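Local structure of mobilization protein A (Pseudomonas aeruginosa, 2NS6) at residues A[74-79]-A[170-175]. The protein nicks one DNA strand at the plasmid's origin of transfer, locally unwinding the duplex, as the relaxase of the relaxosome in conjugation. Sequence-based numbering, arbitrary orientation.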
loop_
_atom_site.group_PDB
_atom_site.type_symbol
_atom_site.label_atom_id
_atom_site.label_comp_id
_atom_site.label_asym_id
_atom_site.label_seq_id
_atom_site.Cartn_x
_atom_site.Cartn_y
_atom_site.Cartn_z
ATOM N N VAL A 74 3.651 -5.185 -0.114
ATOM C CA VAL A 74 3.075 -6.433 0.356
ATOM C C VAL A 74 2.343 -7.098 -0.808
ATOM O O VAL A 74 1.692 -6.418 -1.605
ATOM C CB VAL A 74 2.079 -6.190 1.509
ATOM C CG1 VAL A 74 1.558 -7.519 2.033
ATOM C CG2 VAL A 74 2.753 -5.413 2.633
ATOM N N GLU A 75 2.467 -8.420 -0.910
ATOM C CA GLU A 75 1.802 -9.172 -1.977
ATOM C C GLU A 75 1.068 -10.376 -1.409
ATOM O O GLU A 75 1.635 -11.155 -0.639
ATOM C CB GLU A 75 2.805 -9.658 -3.025
ATOM C CG GLU A 75 2.126 -10.130 -4.310
ATOM C CD GLU A 75 3.108 -10.557 -5.389
ATOM O OE1 GLU A 75 4.161 -9.901 -5.535
ATOM O OE2 GLU A 75 2.813 -11.538 -6.102
ATOM N N PHE A 76 -0.193 -10.533 -1.792
ATOM C CA PHE A 76 -0.980 -11.657 -1.303
ATOM C C PHE A 76 -1.957 -12.194 -2.344
ATOM O O PHE A 76 -2.553 -11.434 -3.103
ATOM C CB PHE A 76 -1.731 -11.262 -0.022
ATOM C CG PHE A 76 -2.411 -9.920 -0.086
ATOM C CD1 PHE A 76 -1.677 -8.741 0.026
ATOM C CD2 PHE A 76 -3.785 -9.832 -0.274
ATOM C CE1 PHE A 76 -2.305 -7.500 -0.039
ATOM C CE2 PHE A 76 -4.423 -8.594 -0.340
ATOM C CZ PHE A 76 -3.680 -7.427 -0.228
ATOM N N ALA A 77 -2.100 -13.514 -2.387
ATOM C CA ALA A 77 -3.005 -14.154 -3.331
ATOM C C ALA A 77 -4.444 -13.958 -2.866
ATOM O O ALA A 77 -4.707 -13.879 -1.664
ATOM C CB ALA A 77 -2.682 -15.652 -3.434
ATOM N N LEU A 78 -5.366 -13.881 -3.820
ATOM C CA LEU A 78 -6.793 -13.700 -3.525
ATOM C C LEU A 78 -7.573 -14.995 -3.806
ATOM O O LEU A 78 -7.272 -15.711 -4.755
ATOM C CB LEU A 78 -7.362 -12.564 -4.385
ATOM C CG LEU A 78 -6.856 -11.144 -4.101
ATOM C CD1 LEU A 78 -7.300 -10.207 -5.206
ATOM C CD2 LEU A 78 -7.387 -10.669 -2.743
ATOM N N PRO A 79 -8.585 -15.312 -2.976
ATOM C CA PRO A 79 -9.368 -16.535 -3.197
ATOM C C PRO A 79 -10.061 -16.498 -4.561
ATOM O O PRO A 79 -10.771 -15.535 -4.873
ATOM C CB PRO A 79 -10.371 -16.515 -2.045
ATOM C CG PRO A 79 -9.636 -15.782 -0.962
ATOM C CD PRO A 79 -8.993 -14.648 -1.725
ATOM N N GLU A 170 -1.300 -14.057 9.588
ATOM C CA GLU A 170 -2.422 -14.552 10.378
ATOM C C GLU A 170 -3.610 -13.617 10.195
ATOM O O GLU A 170 -4.762 -14.049 10.172
ATOM C CB GLU A 170 -2.058 -14.616 11.859
ATOM C CG GLU A 170 -3.173 -15.188 12.723
ATOM C CD GLU A 170 -2.857 -15.144 14.202
ATOM O OE1 GLU A 170 -3.663 -15.680 14.994
ATOM O OE2 GLU A 170 -1.808 -14.573 14.577
ATOM N N ALA A 171 -3.321 -12.325 10.071
ATOM C CA ALA A 171 -4.368 -11.330 9.879
ATOM C C ALA A 171 -5.005 -11.526 8.507
ATOM O O ALA A 171 -6.230 -11.519 8.376
ATOM C CB ALA A 171 -3.787 -9.927 10.007
ATOM N N TRP A 172 -4.177 -11.714 7.484
ATOM C CA TRP A 172 -4.688 -11.921 6.132
ATOM C C TRP A 172 -5.575 -13.163 6.105
ATOM O O TRP A 172 -6.664 -13.144 5.523
ATOM C CB TRP A 172 -3.533 -12.080 5.135
ATOM C CG TRP A 172 -3.968 -12.473 3.738
ATOM C CD1 TRP A 172 -3.487 -13.514 3.002
ATOM C CD2 TRP A 172 -4.983 -11.852 2.930
ATOM N NE1 TRP A 172 -4.138 -13.590 1.794
ATOM C CE2 TRP A 172 -5.062 -12.583 1.722
ATOM C CE3 TRP A 172 -5.833 -10.754 3.113
ATOM C CZ2 TRP A 172 -5.958 -12.253 0.694
ATOM C CZ3 TRP A 172 -6.729 -10.423 2.089
ATOM C CH2 TRP A 172 -6.783 -11.174 0.895
ATOM N N ALA A 173 -5.109 -14.233 6.748
ATOM C CA ALA A 173 -5.858 -15.491 6.803
ATOM C C ALA A 173 -7.249 -15.276 7.400
ATOM O O ALA A 173 -8.253 -15.683 6.820
ATOM C CB ALA A 173 -5.089 -16.515 7.632
ATOM N N ASP A 174 -7.285 -14.637 8.565
ATOM C CA ASP A 174 -8.524 -14.333 9.276
ATOM C C ASP A 174 -9.460 -13.523 8.376
ATOM O O ASP A 174 -10.681 -13.690 8.420
ATOM C CB ASP A 174 -8.181 -13.557 10.560
ATOM C CG ASP A 174 -9.412 -13.029 11.302
ATOM O OD1 ASP A 174 -10.293 -13.832 11.679
ATOM O OD2 ASP A 174 -9.480 -11.795 11.520
ATOM N N HIS A 175 -8.881 -12.657 7.548
ATOM C CA HIS A 175 -9.661 -11.823 6.639
ATOM C C HIS A 175 -10.195 -12.629 5.460
ATOM O O HIS A 175 -11.396 -12.616 5.189
ATOM C CB HIS A 175 -8.804 -10.647 6.146
ATOM C CG HIS A 175 -8.766 -9.494 7.100
ATOM N ND1 HIS A 175 -9.619 -8.416 6.995
ATOM C CD2 HIS A 175 -8.030 -9.285 8.218
ATOM C CE1 HIS A 175 -9.411 -7.591 8.007
ATOM N NE2 HIS A 175 -8.452 -8.096 8.763
#
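Trp172 lays one face of its indole over the edge of the Phe76 ring in a T-shaped stack, the centroid of its six-membered ring 4.5 Å from that of the phenyl and the two planes at 60°. Phe76 CD2 lies 3.4 Å from Trp172 CZ2, displaced toward the rim of the indole. Nearer the backbone, Phe76 CB sits over the five-membered ring of Trp172, 4.0 Å from its centroid and 19° off the normal, in a CH-pi contact. With CG anti to the backbone N (chi1 173°), Trp172 reaches from helix 164-181 to strand 71-77, where the chain leaves the sheet. Ala77 O lies near the ring plane, 3.1 Å from Trp172 CZ2, while Leu78 CD2 approaches Trp172 CH2 at 3.7 Å. Phe94 meets both aromatic rings and Leu5 touches both side chains, so that helices 84-99 and 164-181 share one apolar layer against the same face of the sheet. On the other face, Glu75 packs against His119 and His121, which bind a manganese ion. No hydrogen bond links the two segments; cohesion rests on aromatic and aliphatic contact, with Ala77 O meeting the positively polarised C-H rim of the indole, probably a weakly favourable electrostatic contact.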